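Local coordinates for protein uncharacterized HTH-type transcriptional regulator HI_0893 (Haemophilus influenzae, PDB 3QKX) that probably acts as a TetR-family transcriptional regulator that binds cis-regulatory DNA, at residues A141-E145 with D146-L150. Numbering follows the deposited sequence.
Sequences AELSE and DILFL
Leu148 reaches back from the first turn of helix 145-151 to the loop residues Leu143 and Ala141; Ser144 is the N-cap of this helix, which lies in the C-terminal domain of a TetR-family protein. Its CB meets the carbonyl oxygens of Glu145 and Ser144. With chi1 at -68° CG stands anti to the carbonyl carbon, which turns it back towards the preceding loop, 3.4 Å from Ser144 O. From there the branches part: CD1 sits 3.4 Å from Leu143 O, while CD2 packs 4.0 Å from Leu143 CB and also meets the methyl of Ala141. Outside the turn, Trp127 and Cys131 of helix 126-137 pack against this same side chain. The backbone under it is fixed by a nearly straight bond from Leu148 N to Ser144 O (3.1 Å, 172°), followed one residue on by Phe149 N to Glu145 O, whose oxygen also accepts from Trp127 NE1. Leu143 and Ile147 cross at about a right angle, their CB and CG2 touching. Asp146 links the turn to the second subunit: OD2 forms a salt bridge with Lys164 of that chain, while Ser144 OG donates to OD1 at 2.7 Å, meeting the syn side 32° out of the carboxylate plane.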
ATOM      1  N   ALA A 141      16.157  11.680  11.622  1.00 54.53           N
ATOM      2  CA  ALA A 141      15.132  12.355  12.435  1.00 56.23           C
ATOM      3  C   ALA A 141      14.775  11.547  13.674  1.00 58.00           C
ATOM      4  O   ALA A 141      14.804  10.328  13.635  1.00 58.05           O
ATOM      5  CB  ALA A 141      13.893  12.596  11.612  1.00 55.07           C
ATOM      6  N   GLU A 142      14.443  12.226  14.774  1.00 61.04           N
ATOM      7  CA  GLU A 142      13.951  11.549  15.989  1.00 64.10           C
ATOM      8  C   GLU A 142      12.422  11.287  15.881  1.00 63.55           C
ATOM      9  O   GLU A 142      11.604  11.932  16.522  1.00 66.46           O
ATOM     10  CB  GLU A 142      14.352  12.319  17.278  1.00 68.74           C
ATOM     11  CG  GLU A 142      15.810  11.938  17.815  1.00 71.61           C
ATOM     12  CD  GLU A 142      16.161  12.586  19.182  1.00 75.81           C
ATOM     13  N   LEU A 143      12.088  10.336  15.017  1.00 60.39           N
ATOM     14  CA  LEU A 143      10.737   9.854  14.787  1.00 59.53           C
ATOM     15  C   LEU A 143      10.784   8.352  14.962  1.00 59.52           C
ATOM     16  O   LEU A 143      11.832   7.738  14.733  1.00 57.85           O
ATOM     17  CB  LEU A 143      10.303  10.192  13.360  1.00 55.88           C
ATOM     18  CG  LEU A 143      10.133  11.683  13.067  1.00 54.78           C
ATOM     19  CD1 LEU A 143      10.105  11.957  11.583  1.00 47.98           C
ATOM     20  CD2 LEU A 143       8.867  12.202  13.765  1.00 54.58           C
ATOM     21  N   SER A 144       9.662   7.744  15.323  1.00 61.14           N
ATOM     22  CA  SER A 144       9.648   6.302  15.582  1.00 62.74           C
ATOM     23  C   SER A 144      10.028   5.514  14.327  1.00 58.81           C
ATOM     24  O   SER A 144      10.010   6.038  13.229  1.00 55.71           O
ATOM     25  CB  SER A 144       8.288   5.853  16.116  1.00 65.72           C
ATOM     26  OG  SER A 144       7.332   5.862  15.086  1.00 65.09           O
ATOM     27  N   GLU A 145      10.391   4.255  14.496  1.00 60.24           N
ATOM     28  CA  GLU A 145      10.961   3.481  13.368  1.00 57.70           C
ATOM     29  C   GLU A 145       9.948   3.255  12.256  1.00 55.04           C
ATOM     30  O   GLU A 145      10.323   3.265  11.093  1.00 52.18           O
ATOM     31  CB  GLU A 145      11.525   2.136  13.840  1.00 60.09           C
ATOM     32  CG  GLU A 145      12.721   2.261  14.814  1.00 64.22           C
ATOM     33  CD  GLU A 145      12.328   2.307  16.300  1.00 70.90           C
ATOM     34  OE1 GLU A 145      11.148   2.587  16.610  1.00 72.67           O
ATOM     35  OE2 GLU A 145      13.216   2.067  17.158  1.00 75.98           O
ATOM     36  N   ASP A 146       8.670   3.080  12.595  1.00 56.85           N
ATOM     37  CA  ASP A 146       7.653   2.874  11.546  1.00 56.13           C
ATOM     38  C   ASP A 146       7.402   4.125  10.719  1.00 52.75           C
ATOM     39  O   ASP A 146       7.305   4.031   9.514  1.00 50.10           O
ATOM     40  CB  ASP A 146       6.330   2.252  12.056  1.00 60.18           C
ATOM     41  CG  ASP A 146       5.715   2.995  13.214  1.00 66.82           C
ATOM     42  OD1 ASP A 146       6.035   4.182  13.418  1.00 72.35           O
ATOM     43  OD2 ASP A 146       4.895   2.378  13.937  1.00 76.93           O
ATOM     44  N   ILE A 147       7.364   5.293  11.367  1.00 53.12           N
ATOM     45  CA  ILE A 147       7.221   6.564  10.663  1.00 51.00           C
ATOM     46  C   ILE A 147       8.388   6.761   9.716  1.00 48.43           C
ATOM     47  O   ILE A 147       8.198   7.069   8.534  1.00 46.92           O
ATOM     48  CB  ILE A 147       7.121   7.766  11.626  1.00 52.22           C
ATOM     49  CG1 ILE A 147       5.761   7.789  12.311  1.00 54.92           C
ATOM     50  CG2 ILE A 147       7.289   9.036  10.894  1.00 50.79           C
ATOM     51  CD1 ILE A 147       5.697   8.699  13.525  1.00 54.33           C
ATOM     52  N   LEU A 148       9.592   6.536  10.211  1.00 48.37           N
ATOM     53  CA  LEU A 148      10.764   6.656   9.362  1.00 46.43           C
ATOM     54  C   LEU A 148      10.665   5.733   8.144  1.00 44.89           C
ATOM     55  O   LEU A 148      10.922   6.155   7.012  1.00 43.02           O
ATOM     56  CB  LEU A 148      12.030   6.339  10.159  1.00 47.80           C
ATOM     57  CG  LEU A 148      12.429   7.339  11.248  1.00 48.97           C
ATOM     58  CD1 LEU A 148      13.593   6.751  12.030  1.00 48.92           C
ATOM     59  CD2 LEU A 148      12.800   8.685  10.638  1.00 45.90           C
ATOM     60  N   PHE A 149      10.268   4.489   8.371  1.00 46.13           N
ATOM     61  CA  PHE A 149      10.054   3.564   7.267  1.00 45.62           C
ATOM     62  C   PHE A 149       9.042   4.104   6.262  1.00 44.51           C
ATOM     63  O   PHE A 149       9.318   4.118   5.078  1.00 45.31           O
ATOM     64  CB  PHE A 149       9.590   2.220   7.770  1.00 47.28           C
ATOM     65  CG  PHE A 149       9.363   1.206   6.670  1.00 48.21           C
ATOM     66  CD1 PHE A 149      10.408   0.456   6.179  1.00 49.49           C
ATOM     67  CD2 PHE A 149       8.093   0.987   6.154  1.00 50.30           C
ATOM     68  CE1 PHE A 149      10.202  -0.486   5.166  1.00 51.02           C
ATOM     69  CE2 PHE A 149       7.885   0.027   5.151  1.00 51.50           C
ATOM     70  CZ  PHE A 149       8.940  -0.704   4.668  1.00 50.93           C
ATOM     71  N   LEU A 150       7.908   4.593   6.748  1.00 45.14           N
ATOM     72  CA  LEU A 150       6.813   5.019   5.890  1.00 45.06           C
ATOM     73  C   LEU A 150       7.131   6.306   5.112  1.00 44.28           C
ATOM     74  O   LEU A 150       6.485   6.580   4.096  1.00 44.79           O
ATOM     75  CB  LEU A 150       5.502   5.153   6.690  1.00 46.58           C
ATOM     76  CG  LEU A 150       4.928   3.814   7.226  1.00 49.44           C
ATOM     77  CD1 LEU A 150       3.758   4.066   8.218  1.00 53.98           C
ATOM     78  CD2 LEU A 150       4.485   2.761   6.123  1.00 47.18           C
TER